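Long-range contacts in inactive glucansucrase (Lactobacillus reuteri, PDB 5JBD), which is an inactive glucansucrase of glycosyl hydrolase family 70, built on a TIM-barrel scaffold and holding a calcium ion: residues 583-588 with 598-603; 565-570 with 578-583; 543-548 with 608-613; 504-509 with 550-555. All blocks are in the same frame, centred on the assembly; numbering follows the deposited sequence.

Interaction 1 of 4, residues 583-588 with 598-603; sequences SENPAI and KVTVKG
Asn-585 docks its side-chain amide on the backbone of Thr-600, imitating one rung of an antiparallel sheet at the side of strand 596-605 that turns away from its partner, strand 550-555. The setting is a beta-rich domain, probably the beta-sandwich domain C of family 70 proteins. Thr-600 N donates to Asn-585 OD1 at 2.9 Å in a nearly straight bond of 165°, in the carbonyl plane and on a lone pair. In return, Asn-585 ND2 reaches Thr-600 O at 2.9 Å, with that oxygen lying 20° out of the amide plane. CG stands anti to the carbonyl carbon of Asn-585, chi1 -54°, on the strand's side. Together the two bonds fix the rotation of the amide and satisfy both backbone groups of Thr-600. This is the buried, firmly bonded half: Val-599 crosses at about a right angle, its CG1 3.5 Å from Asn-585 OD1 and 3.6 Å from ND2, and Asp-570 OD2 takes a further bond from ND2. Toward solvent the contact is just as close but less directional: Glu-584 lays its carboxylate against the backbone beyond Thr-600, OE2 3.1 Å from Val-601 C. This carboxylate is not paired with the Lys-602 ammonium, since OE2 stays 5.7 Å from NZ; OE2 bonds instead to Gln-549 NE2, while NZ forms a salt bridge with Glu-573. What Lys-602 offers Glu-584 is its aliphatic stem, CG resting 3.2 Å from OE2.

Interaction 2 of 4, residues 565-570 with 578-583; sequences YRNLID and YDADNS
The Tyr-578 ring and the Ile-569 side chain lie side by side and point the same way, Ile-569 CG1 coming 3.9 Å from Tyr-578 CE1. Leu-568 O approaches this ring obliquely, 3.7 Å from CD1, and helix 483-496 also touches the tyrosine. The Arg-566 guanidinium reaches the loop largely through water: NH1 donates to a water near both Asn-567 O and Tyr-578 O. Another water links the two segments, accepting from Ala-580 N and donating to Asn-567 O at 2.8 Å. The Asn-567 amide has Ala-580 CB 3.6 Å from ND2. Asn-567 is the centre of an inverse gamma turn, followed by a classic beta bulge in which Leu-568 and Ile-569 both face Val-615. CG of Asn-567 stands anti to its backbone N (chi1 -169°), on the side of Asp-570, and ND2 donates to Asp-570 OD2 at 3.1 Å and 162°, in the amide plane but somewhat out of the carboxylate plane, on the anti side. Ser-583 OG is also 3.1 Å from Asp-570 OD2, its proton contested by Asn-585 O. With Asn-585 ND2 also bonding to OD2 and Tyr-612 OH weakly to OD1, these donors would be expected to favour the charged form of buried Asp-570.

Interaction 3 of 4, residues 543-548 with 608-613; sequences NDSNMA and YVSGYL
A positive phi of 127° at Gly-611 turns the chain into strand 612-618 and lays its CA against Asp-544 and Ser-545, which belong to a type I beta turn running from Asp-544 to Met-547. In this beta domain the turn leads from strand 537-542 toward strand 550-555. Asp-544 O closes the turn by accepting from Met-547 N at 3.1 Å, and the same oxygen receives a CA-H...O contact from Gly-611 CA, 3.6 Å away and almost straight at 174°. A CB on Gly-611 would run into Asn-543 CA and, at these backbone angles, the carbonyl of Ser-610; without one, its CA lies 3.9 Å from Ser-545 CA. Asp-544 OD1 adds an Asx turn, accepting from Asn-546 N, which approaches from above the carboxylate plane. Beside the glycine, Ser-545 CB packs 3.8 Å from Ser-610 OG; that hydroxyl stands anti to its own backbone N and finds its polar partner in Arg-359 NH2. At the end of the turn Met-547 runs extended to SD, and chi3 of 74° then bends its methyl group. Val-601 of strand 596-605 touches both Met-547 and Tyr-612, and between those two the closest approach is 4.3 Å, from Met-547 CE to Tyr-612 CB.

Interaction 4 of 4, residues 504-509 with 550-555; sequences TKLNNN and QSVAIN
Leu-506 directs its CB toward Val-552, at the corner where the chain leaves strand 501-505. CG follows anti to the carbonyl carbon, chi1 -59°, and from it the two methyl groups part. CD1 does most of the touching: it packs 3.5 Å from Ile-554 CD1 and 3.9 Å from Val-552 CB, with Val-552 CG2 close behind at 4.0 Å. CD2 turns to the backbone and lies 3.8 Å from Ala-553 O. The leucine crosses both the valine and the isoleucine at about a right angle, with CD1 bridging two side chains of alternate residues on one strand. Next to this apolar patch, Asn-507 and Gln-550 meet obliquely through their amides, whose planes are 48° apart. Asn-507 ND2 donates to Gln-550 OE1 at 3.2 Å; the bond is straight, 169°, but weak, and ND2 lies just as near Gln-550 NE2, one donor against another. Each amide is better engaged elsewhere: Asn-507 OD1 accepts from Asn-509 N at 2.9 Å, an Asx turn, and Gln-550 NE2 bonds to Ala-548 O. The bend 506-509 joins the antiparallel strands 501-505 and 510-515, and strand 550-555 passes over their sheet. There Val-552 touches Leu-510, Ile-554 reaches Ala-512 and Val-514 as well as Ala-538 and Leu-540 of strand 537-542, and strand 596-605 pairs alongside 550-555.

All four contacts cluster in one beta domain, their centres 36 to 44 Å from the centre of the chain, and none supplies a residue of the calcium site formed by Glu-237, Asp-243, Asn-287 and Asn-751. Interactions 1 and 2 are closest, with centres about 8 Å apart; they share Ser-583, and Ala-587 O lies 2.9 Å from Asn-567 N. Interaction 1 has interactions 3 and 4 at about 13 Å, joined by Gly-603 N to Met-547 O at 2.9 Å and Val-599 O to Val-552 N at 2.8 Å. Interactions 3 and 4 interleave along the chain and meet at Asn-543 and Asn-509. Interactions 2 and 4 do not touch, their nearest atoms being about 8 Å apart.

Interaction 1 of 4, residues 583-588 with 598-603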
loop_
_atom_site.group_PDB
_atom_site.type_symbol
_atom_site.label_atom_id
_atom_site.label_comp_id
_atom_site.label_asym_id
_atom_site.label_seq_id
_atom_site.Cartn_x
_atom_site.Cartn_y
_atom_site.Cartn_z
ATOM N N SER A 583 -43.747 2.249 -2.407
ATOM C CA SER A 583 -43.192 0.901 -2.492
ATOM C C SER A 583 -44.321 -0.141 -2.471
ATOM O O SER A 583 -45.495 0.196 -2.281
ATOM C CB SER A 583 -42.211 0.654 -1.340
ATOM O OG SER A 583 -42.888 0.677 -0.092
ATOM N N GLU A 584 -43.955 -1.402 -2.663
ATOM C CA GLU A 584 -44.934 -2.501 -2.705
ATOM C C GLU A 584 -45.523 -2.845 -1.344
ATOM O O GLU A 584 -46.574 -3.459 -1.277
ATOM C CB GLU A 584 -44.305 -3.756 -3.296
ATOM C CG GLU A 584 -43.848 -3.605 -4.736
ATOM C CD GLU A 584 -42.901 -4.719 -5.148
ATOM O OE1 GLU A 584 -41.712 -4.708 -4.740
ATOM O OE2 GLU A 584 -43.354 -5.614 -5.883
ATOM N N ASN A 585 -44.843 -2.465 -0.264
ATOM C CA ASN A 585 -45.265 -2.805 1.100
ATOM C C ASN A 585 -45.513 -1.539 1.925
ATOM O O ASN A 585 -44.874 -0.512 1.688
ATOM C CB ASN A 585 -44.183 -3.650 1.770
ATOM C CG ASN A 585 -43.821 -4.878 0.951
ATOM O OD1 ASN A 585 -44.521 -5.891 0.992
ATOM N ND2 ASN A 585 -42.724 -4.793 0.201
ATOM N N PRO A 586 -46.422 -1.617 2.916
ATOM C CA PRO A 586 -46.715 -0.467 3.780
ATOM C C PRO A 586 -45.655 -0.284 4.892
ATOM O O PRO A 586 -44.678 -1.049 4.954
ATOM C CB PRO A 586 -48.085 -0.830 4.359
ATOM C CG PRO A 586 -48.006 -2.314 4.503
ATOM C CD PRO A 586 -47.191 -2.805 3.334
ATOM N N ALA A 587 -45.856 0.716 5.754
ATOM C CA ALA A 587 -44.869 1.084 6.787
ATOM C C ALA A 587 -44.649 0.002 7.847
ATOM O O ALA A 587 -43.551 -0.116 8.402
ATOM C CB ALA A 587 -45.283 2.388 7.463
ATOM N N ILE A 588 -45.712 -0.747 8.146
ATOM C CA ILE A 588 -45.696 -1.812 9.154
ATOM C C ILE A 588 -46.380 -3.069 8.593
ATOM O O ILE A 588 -47.441 -2.970 7.972
ATOM C CB ILE A 588 -46.382 -1.362 10.478
ATOM C CG1 ILE A 588 -45.548 -0.257 11.164
ATOM C CG2 ILE A 588 -46.575 -2.535 11.447
ATOM C CD1 ILE A 588 -46.320 0.568 12.168
ATOM N N LYS A 598 -45.035 -11.983 5.550
ATOM C CA LYS A 598 -45.472 -12.031 4.148
ATOM C C LYS A 598 -45.148 -10.713 3.468
ATOM O O LYS A 598 -45.635 -9.676 3.893
ATOM C CB LYS A 598 -47.016 -12.250 4.079
ATOM C CG LYS A 598 -47.475 -13.710 3.947
ATOM C CD LYS A 598 -47.625 -14.097 2.470
ATOM C CE LYS A 598 -46.927 -15.400 2.141
ATOM N NZ LYS A 598 -46.861 -15.648 0.679
ATOM N N VAL A 599 -44.371 -10.752 2.394
ATOM C CA VAL A 599 -43.872 -9.530 1.767
ATOM C C VAL A 599 -44.087 -9.609 0.257
ATOM O O VAL A 599 -43.949 -10.684 -0.335
ATOM C CB VAL A 599 -42.349 -9.338 2.075
ATOM C CG1 VAL A 599 -41.822 -8.053 1.454
ATOM C CG2 VAL A 599 -42.091 -9.322 3.583
ATOM N N THR A 600 -44.387 -8.466 -0.358
ATOM C CA THR A 600 -44.469 -8.349 -1.817
ATOM C C THR A 600 -43.209 -7.739 -2.426
ATOM O O THR A 600 -42.740 -6.692 -1.973
ATOM C CB THR A 600 -45.687 -7.496 -2.237
ATOM O OG1 THR A 600 -46.857 -8.043 -1.648
ATOM C CG2 THR A 600 -45.860 -7.472 -3.751
ATOM N N VAL A 601 -42.693 -8.381 -3.481
ATOM C CA VAL A 601 -41.425 -8.009 -4.105
ATOM C C VAL A 601 -41.513 -8.081 -5.620
ATOM O O VAL A 601 -42.357 -8.791 -6.154
ATOM C CB VAL A 601 -40.280 -8.938 -3.627
ATOM C CG1 VAL A 601 -40.116 -8.852 -2.105
ATOM C CG2 VAL A 601 -40.500 -10.387 -4.052
ATOM N N LYS A 602 -40.606 -7.381 -6.293
ATOM C CA LYS A 602 -40.428 -7.465 -7.750
ATOM C C LYS A 602 -39.077 -6.903 -8.156
ATOM O O LYS A 602 -38.393 -6.274 -7.344
ATOM C CB LYS A 602 -41.530 -6.702 -8.477
ATOM C CG LYS A 602 -41.428 -5.186 -8.369
ATOM C CD LYS A 602 -42.656 -4.495 -8.958
ATOM C CE LYS A 602 -42.440 -4.106 -10.410
ATOM N NZ LYS A 602 -41.411 -3.030 -10.579
ATOM N N GLY A 603 -38.692 -7.122 -9.410
ATOM C CA GLY A 603 -37.473 -6.545 -9.959
ATOM C C GLY A 603 -37.598 -5.050 -10.265
ATOM O O GLY A 603 -38.633 -4.602 -10.778
#

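Interaction 2 of 4, residues 565-570 with 578-583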
loop_
_atom_site.group_PDB
_atom_site.type_symbol
_atom_site.label_atom_id
_atom_site.label_comp_id
_atom_site.label_asym_id
_atom_site.label_seq_id
_atom_site.Cartn_x
_atom_site.Cartn_y
_atom_site.Cartn_z
ATOM N N TYR A 565 -43.384 -5.404 12.458
ATOM C CA TYR A 565 -42.091 -5.061 11.855
ATOM C C TYR A 565 -42.204 -3.772 11.054
ATOM O O TYR A 565 -43.200 -3.545 10.361
ATOM C CB TYR A 565 -41.585 -6.220 10.980
ATOM C CG TYR A 565 -40.961 -7.290 11.821
ATOM C CD1 TYR A 565 -41.740 -8.233 12.462
ATOM C CD2 TYR A 565 -39.585 -7.287 12.058
ATOM C CE1 TYR A 565 -41.175 -9.189 13.273
ATOM C CE2 TYR A 565 -39.001 -8.235 12.874
ATOM C CZ TYR A 565 -39.797 -9.180 13.479
ATOM O OH TYR A 565 -39.227 -10.124 14.273
ATOM N N ARG A 566 -41.183 -2.931 11.168
ATOM C CA ARG A 566 -41.118 -1.680 10.444
ATOM C C ARG A 566 -40.382 -1.870 9.125
ATOM O O ARG A 566 -39.346 -2.539 9.065
ATOM C CB ARG A 566 -40.387 -0.617 11.292
ATOM C CG ARG A 566 -40.362 0.760 10.640
ATOM C CD ARG A 566 -40.000 1.858 11.630
ATOM N NE ARG A 566 -38.576 1.859 11.994
ATOM C CZ ARG A 566 -37.614 2.606 11.430
ATOM N NH1 ARG A 566 -37.865 3.445 10.419
ATOM N NH2 ARG A 566 -36.365 2.516 11.885
ATOM N N ASN A 567 -40.899 -1.223 8.090
ATOM C CA ASN A 567 -40.307 -1.218 6.761
ATOM C C ASN A 567 -39.149 -0.219 6.752
ATOM O O ASN A 567 -39.317 0.958 6.403
ATOM C CB ASN A 567 -41.386 -0.818 5.739
ATOM C CG ASN A 567 -40.961 -1.042 4.303
ATOM O OD1 ASN A 567 -39.804 -1.290 4.012
ATOM N ND2 ASN A 567 -41.928 -0.950 3.383
ATOM N N LEU A 568 -37.967 -0.691 7.131
ATOM C CA LEU A 568 -36.791 0.182 7.236
ATOM C C LEU A 568 -36.335 0.722 5.885
ATOM O O LEU A 568 -36.082 1.924 5.744
ATOM C CB LEU A 568 -35.626 -0.556 7.887
ATOM C CG LEU A 568 -34.420 0.322 8.269
ATOM C CD1 LEU A 568 -34.691 1.031 9.583
ATOM C CD2 LEU A 568 -33.170 -0.525 8.387
ATOM N N ILE A 569 -36.172 -0.174 4.919
ATOM C CA ILE A 569 -35.827 0.194 3.544
ATOM C C ILE A 569 -36.669 -0.655 2.599
ATOM O O ILE A 569 -36.768 -1.860 2.788
ATOM C CB ILE A 569 -34.338 -0.063 3.216
ATOM C CG1 ILE A 569 -33.423 0.707 4.180
ATOM C CG2 ILE A 569 -34.034 0.314 1.761
ATOM C CD1 ILE A 569 -31.946 0.424 3.993
ATOM N N ASP A 570 -37.232 -0.024 1.570
ATOM C CA ASP A 570 -37.941 -0.721 0.493
ATOM C C ASP A 570 -37.538 -0.070 -0.834
ATOM O O ASP A 570 -37.036 1.061 -0.854
ATOM C CB ASP A 570 -39.461 -0.653 0.716
ATOM C CG ASP A 570 -40.233 -1.846 0.103
ATOM O OD1 ASP A 570 -39.692 -2.576 -0.757
ATOM O OD2 ASP A 570 -41.414 -2.030 0.475
ATOM N N TYR A 578 -37.606 5.189 2.877
ATOM C CA TYR A 578 -37.371 4.935 4.313
ATOM C C TYR A 578 -38.643 5.103 5.142
ATOM O O TYR A 578 -38.609 4.929 6.360
ATOM C CB TYR A 578 -36.240 5.858 4.831
ATOM C CG TYR A 578 -35.016 5.736 3.962
ATOM C CD1 TYR A 578 -34.166 4.649 4.095
ATOM C CD2 TYR A 578 -34.739 6.665 2.939
ATOM C CE1 TYR A 578 -33.054 4.492 3.271
ATOM C CE2 TYR A 578 -33.623 6.509 2.111
ATOM C CZ TYR A 578 -32.780 5.412 2.289
ATOM O OH TYR A 578 -31.670 5.195 1.492
ATOM N N ASP A 579 -39.760 5.438 4.481
ATOM C CA ASP A 579 -41.071 5.524 5.134
ATOM C C ASP A 579 -42.169 4.873 4.289
ATOM O O ASP A 579 -43.317 5.315 4.321
ATOM C CB ASP A 579 -41.415 6.996 5.476
ATOM C CG ASP A 579 -41.457 7.918 4.239
ATOM O OD1 ASP A 579 -40.978 7.527 3.148
ATOM O OD2 ASP A 579 -41.952 9.063 4.371
ATOM N N ALA A 580 -41.811 3.822 3.543
ATOM C CA ALA A 580 -42.758 3.066 2.712
ATOM C C ALA A 580 -43.570 3.970 1.767
ATOM O O ALA A 580 -44.778 3.811 1.624
ATOM C CB ALA A 580 -43.683 2.237 3.595
ATOM N N ASP A 581 -42.883 4.920 1.140
ATOM C CA ASP A 581 -43.505 5.846 0.193
ATOM C C ASP A 581 -43.331 5.316 -1.238
ATOM O O ASP A 581 -42.213 5.246 -1.755
ATOM C CB ASP A 581 -42.895 7.249 0.331
ATOM C CG ASP A 581 -43.685 8.321 -0.430
ATOM O OD1 ASP A 581 -44.798 8.027 -0.902
ATOM O OD2 ASP A 581 -43.186 9.458 -0.550
ATOM N N ASN A 582 -44.445 4.926 -1.850
ATOM C CA ASN A 582 -44.491 4.439 -3.232
ATOM C C ASN A 582 -43.731 3.105 -3.433
ATOM O O ASN A 582 -43.158 2.866 -4.492
ATOM C CB ASN A 582 -44.005 5.545 -4.200
ATOM C CG ASN A 582 -44.664 5.478 -5.583
ATOM O OD1 ASN A 582 -45.757 4.929 -5.755
ATOM N ND2 ASN A 582 -43.991 6.056 -6.579
ATOM N N SER A 583 -43.747 2.249 -2.407
ATOM C CA SER A 583 -43.192 0.901 -2.492
ATOM C C SER A 583 -44.321 -0.141 -2.471
ATOM O O SER A 583 -45.495 0.196 -2.281
ATOM C CB SER A 583 -42.211 0.654 -1.340
ATOM O OG SER A 583 -42.888 0.677 -0.092
HETATM O O HOH W 1 -36.557 3.752 7.860
HETATM O O HOH W 2 -39.790 2.995 8.342
HETATM O O HOH W 3 -39.467 2.201 3.851
#

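Interaction 3 of 4, residues 543-548 with 608-613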
loop_
_atom_site.group_PDB
_atom_site.type_symbol
_atom_site.label_atom_id
_atom_site.label_comp_id
_atom_site.label_asym_id
_atom_site.label_seq_id
_atom_site.Cartn_x
_atom_site.Cartn_y
_atom_site.Cartn_z
ATOM N N ASN A 543 -31.102 -10.053 -7.408
ATOM C CA ASN A 543 -30.169 -9.522 -8.414
ATOM C C ASN A 543 -30.682 -9.666 -9.859
ATOM O O ASN A 543 -29.891 -9.626 -10.803
ATOM C CB ASN A 543 -28.778 -10.163 -8.264
ATOM C CG ASN A 543 -28.722 -11.614 -8.729
ATOM O OD1 ASN A 543 -29.745 -12.259 -8.922
ATOM N ND2 ASN A 543 -27.501 -12.121 -8.928
ATOM N N ASP A 544 -31.990 -9.834 -10.025
ATOM C CA ASP A 544 -32.623 -9.899 -11.356
ATOM C C ASP A 544 -33.588 -8.722 -11.478
ATOM O O ASP A 544 -34.655 -8.704 -10.859
ATOM C CB ASP A 544 -33.339 -11.246 -11.561
ATOM C CG ASP A 544 -34.161 -11.307 -12.855
ATOM O OD1 ASP A 544 -33.992 -10.460 -13.756
ATOM O OD2 ASP A 544 -34.985 -12.224 -12.966
ATOM N N SER A 545 -33.198 -7.742 -12.294
ATOM C CA SER A 545 -33.958 -6.507 -12.463
ATOM C C SER A 545 -35.293 -6.690 -13.197
ATOM O O SER A 545 -36.116 -5.783 -13.191
ATOM C CB SER A 545 -33.090 -5.474 -13.197
ATOM O OG SER A 545 -32.702 -5.938 -14.485
ATOM N N ASN A 546 -35.500 -7.861 -13.809
ATOM C CA ASN A 546 -36.758 -8.223 -14.463
ATOM C C ASN A 546 -37.629 -9.208 -13.662
ATOM O O ASN A 546 -38.645 -9.686 -14.168
ATOM C CB ASN A 546 -36.460 -8.807 -15.857
ATOM C CG ASN A 546 -35.703 -7.833 -16.749
ATOM O OD1 ASN A 546 -34.661 -8.160 -17.300
ATOM N ND2 ASN A 546 -36.218 -6.620 -16.866
ATOM N N MET A 547 -37.253 -9.486 -12.410
ATOM C CA MET A 547 -37.969 -10.441 -11.566
ATOM C C MET A 547 -39.452 -10.116 -11.522
ATOM O O MET A 547 -39.835 -8.970 -11.285
ATOM C CB MET A 547 -37.388 -10.455 -10.141
ATOM C CG MET A 547 -38.010 -11.479 -9.200
ATOM S SD MET A 547 -37.242 -11.462 -7.570
ATOM C CE MET A 547 -37.951 -9.949 -6.910
ATOM N N ALA A 548 -40.286 -11.129 -11.770
ATOM C CA ALA A 548 -41.735 -10.952 -11.759
ATOM C C ALA A 548 -42.219 -10.641 -10.345
ATOM O O ALA A 548 -41.643 -11.115 -9.359
ATOM C CB ALA A 548 -42.441 -12.206 -12.296
ATOM N N TYR A 608 -29.916 2.942 -7.461
ATOM C CA TYR A 608 -29.696 2.327 -6.164
ATOM C C TYR A 608 -29.848 0.797 -6.186
ATOM O O TYR A 608 -29.104 0.112 -5.490
ATOM C CB TYR A 608 -30.675 2.923 -5.140
ATOM C CG TYR A 608 -30.509 4.425 -4.979
ATOM C CD1 TYR A 608 -29.621 4.943 -4.048
ATOM C CD2 TYR A 608 -31.216 5.336 -5.790
ATOM C CE1 TYR A 608 -29.439 6.316 -3.903
ATOM C CE2 TYR A 608 -31.037 6.713 -5.653
ATOM C CZ TYR A 608 -30.140 7.189 -4.707
ATOM O OH TYR A 608 -29.941 8.533 -4.547
ATOM N N VAL A 609 -30.789 0.284 -6.987
ATOM C CA VAL A 609 -31.169 -1.144 -6.997
ATOM C C VAL A 609 -31.313 -1.674 -8.435
ATOM O O VAL A 609 -31.977 -1.051 -9.280
ATOM C CB VAL A 609 -32.497 -1.378 -6.232
ATOM C CG1 VAL A 609 -32.890 -2.862 -6.225
ATOM C CG2 VAL A 609 -32.416 -0.833 -4.813
ATOM N N SER A 610 -30.647 -2.801 -8.704
ATOM C CA SER A 610 -30.807 -3.586 -9.917
ATOM C C SER A 610 -31.167 -5.008 -9.491
ATOM O O SER A 610 -30.282 -5.862 -9.297
ATOM C CB SER A 610 -29.516 -3.562 -10.719
ATOM O OG SER A 610 -29.669 -4.237 -11.953
ATOM N N GLY A 611 -32.465 -5.236 -9.348
ATOM C CA GLY A 611 -33.006 -6.400 -8.644
ATOM C C GLY A 611 -33.987 -5.932 -7.578
ATOM O O GLY A 611 -34.958 -5.239 -7.895
ATOM N N TYR A 612 -33.718 -6.266 -6.319
ATOM C CA TYR A 612 -34.580 -5.834 -5.213
ATOM C C TYR A 612 -33.792 -5.668 -3.931
ATOM O O TYR A 612 -32.844 -6.425 -3.683
ATOM C CB TYR A 612 -35.708 -6.843 -4.981
ATOM C CG TYR A 612 -36.690 -6.423 -3.882
ATOM C CD1 TYR A 612 -37.654 -5.439 -4.114
ATOM C CD2 TYR A 612 -36.620 -6.985 -2.595
ATOM C CE1 TYR A 612 -38.529 -5.034 -3.110
ATOM C CE2 TYR A 612 -37.490 -6.589 -1.588
ATOM C CZ TYR A 612 -38.449 -5.621 -1.850
ATOM O OH TYR A 612 -39.320 -5.237 -0.847
ATOM N N LEU A 613 -34.217 -4.705 -3.101
ATOM C CA LEU A 613 -33.717 -4.549 -1.728
ATOM C C LEU A 613 -34.869 -4.255 -0.781
ATOM O O LEU A 613 -35.671 -3.342 -1.030
ATOM C CB LEU A 613 -32.657 -3.426 -1.625
ATOM C CG LEU A 613 -32.101 -3.148 -0.210
ATOM C CD1 LEU A 613 -31.460 -4.399 0.408
ATOM C CD2 LEU A 613 -31.119 -1.986 -0.227
#

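Interaction 4 of 4, residues 504-509 with 550-555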
loop_
_atom_site.group_PDB
_atom_site.type_symbol
_atom_site.label_atom_id
_atom_site.label_comp_id
_atom_site.label_asym_id
_atom_site.label_seq_id
_atom_site.Cartn_x
_atom_site.Cartn_y
_atom_site.Cartn_z
ATOM N N THR A 504 -31.641 -17.952 3.013
ATOM C CA THR A 504 -32.527 -18.874 2.304
ATOM C C THR A 504 -32.954 -18.286 0.956
ATOM O O THR A 504 -33.407 -17.149 0.914
ATOM C CB THR A 504 -33.771 -19.102 3.173
ATOM O OG1 THR A 504 -33.380 -19.652 4.433
ATOM C CG2 THR A 504 -34.750 -20.055 2.520
ATOM N N LYS A 505 -32.790 -19.040 -0.132
ATOM C CA LYS A 505 -33.280 -18.603 -1.443
ATOM C C LYS A 505 -34.801 -18.714 -1.496
ATOM O O LYS A 505 -35.360 -19.768 -1.163
ATOM C CB LYS A 505 -32.681 -19.423 -2.579
ATOM C CG LYS A 505 -31.221 -19.108 -2.853
ATOM C CD LYS A 505 -30.682 -19.991 -3.964
ATOM C CE LYS A 505 -31.244 -19.604 -5.317
ATOM N NZ LYS A 505 -30.586 -20.330 -6.436
ATOM N N LEU A 506 -35.447 -17.619 -1.882
ATOM C CA LEU A 506 -36.908 -17.549 -2.028
ATOM C C LEU A 506 -37.350 -17.871 -3.452
ATOM O O LEU A 506 -38.450 -18.358 -3.666
ATOM C CB LEU A 506 -37.425 -16.171 -1.603
ATOM C CG LEU A 506 -37.099 -15.768 -0.159
ATOM C CD1 LEU A 506 -37.445 -14.303 0.053
ATOM C CD2 LEU A 506 -37.790 -16.654 0.881
ATOM N N ASN A 507 -36.504 -17.558 -4.424
ATOM C CA ASN A 507 -36.651 -18.048 -5.794
ATOM C C ASN A 507 -35.241 -18.103 -6.343
ATOM O O ASN A 507 -34.314 -17.900 -5.575
ATOM C CB ASN A 507 -37.627 -17.170 -6.622
ATOM C CG ASN A 507 -37.149 -15.727 -6.796
ATOM O OD1 ASN A 507 -35.968 -15.469 -7.030
ATOM N ND2 ASN A 507 -38.080 -14.779 -6.689
ATOM N N ASN A 508 -35.045 -18.344 -7.639
ATOM C CA ASN A 508 -33.686 -18.576 -8.143
ATOM C C ASN A 508 -32.758 -17.356 -8.048
ATOM O O ASN A 508 -31.539 -17.526 -8.044
ATOM C CB ASN A 508 -33.694 -19.105 -9.588
ATOM C CG ASN A 508 -32.358 -19.748 -9.995
ATOM O OD1 ASN A 508 -31.691 -20.421 -9.188
ATOM N ND2 ASN A 508 -31.940 -19.504 -11.239
ATOM N N ASN A 509 -33.326 -16.151 -7.941
ATOM C CA ASN A 509 -32.533 -14.922 -7.905
ATOM C C ASN A 509 -32.795 -14.008 -6.708
ATOM O O ASN A 509 -32.375 -12.856 -6.728
ATOM C CB ASN A 509 -32.760 -14.147 -9.210
ATOM C CG ASN A 509 -32.500 -14.998 -10.432
ATOM O OD1 ASN A 509 -31.403 -15.517 -10.618
ATOM N ND2 ASN A 509 -33.522 -15.199 -11.239
ATOM N N GLN A 550 -44.277 -10.889 -7.021
ATOM C CA GLN A 550 -44.738 -12.053 -6.265
ATOM C C GLN A 550 -44.743 -11.795 -4.772
ATOM O O GLN A 550 -44.101 -10.856 -4.290
ATOM C CB GLN A 550 -43.835 -13.259 -6.544
ATOM C CG GLN A 550 -42.414 -13.146 -5.968
ATOM C CD GLN A 550 -41.449 -14.084 -6.658
ATOM O OE1 GLN A 550 -41.226 -15.198 -6.193
ATOM N NE2 GLN A 550 -40.919 -13.663 -7.807
ATOM N N SER A 551 -45.435 -12.665 -4.051
ATOM C CA SER A 551 -45.416 -12.687 -2.595
ATOM C C SER A 551 -44.362 -13.701 -2.118
ATOM O O SER A 551 -44.141 -14.704 -2.787
ATOM C CB SER A 551 -46.790 -13.073 -2.076
ATOM O OG SER A 551 -46.834 -13.016 -0.665
ATOM N N VAL A 552 -43.701 -13.407 -0.993
ATOM C CA VAL A 552 -42.721 -14.311 -0.385
ATOM C C VAL A 552 -42.963 -14.410 1.114
ATOM O O VAL A 552 -43.471 -13.471 1.720
ATOM C CB VAL A 552 -41.268 -13.858 -0.639
ATOM C CG1 VAL A 552 -40.955 -13.918 -2.129
ATOM C CG2 VAL A 552 -41.014 -12.450 -0.111
ATOM N N ALA A 553 -42.552 -15.538 1.702
ATOM C CA ALA A 553 -42.748 -15.811 3.122
ATOM C C ALA A 553 -41.379 -15.884 3.808
ATOM O O ALA A 553 -40.582 -16.760 3.478
ATOM C CB ALA A 553 -43.496 -17.124 3.297
ATOM N N ILE A 554 -41.121 -14.958 4.735
ATOM C CA ILE A 554 -39.842 -14.874 5.464
ATOM C C ILE A 554 -40.005 -15.457 6.864
ATOM O O ILE A 554 -40.895 -15.052 7.594
ATOM C CB ILE A 554 -39.367 -13.404 5.638
ATOM C CG1 ILE A 554 -39.493 -12.618 4.332
ATOM C CG2 ILE A 554 -37.937 -13.356 6.186
ATOM C CD1 ILE A 554 -38.848 -13.280 3.135
ATOM N N ASN A 555 -39.142 -16.388 7.247
ATOM C CA ASN A 555 -39.191 -16.940 8.590
ATOM C C ASN A 555 -38.374 -16.090 9.567
ATOM O O ASN A 555 -37.144 -16.202 9.621
ATOM C CB ASN A 555 -38.695 -18.383 8.623
ATOM C CG ASN A 555 -38.844 -19.007 9.998
ATOM O OD1 ASN A 555 -39.531 -18.453 10.865
ATOM N ND2 ASN A 555 -38.248 -20.178 10.197
#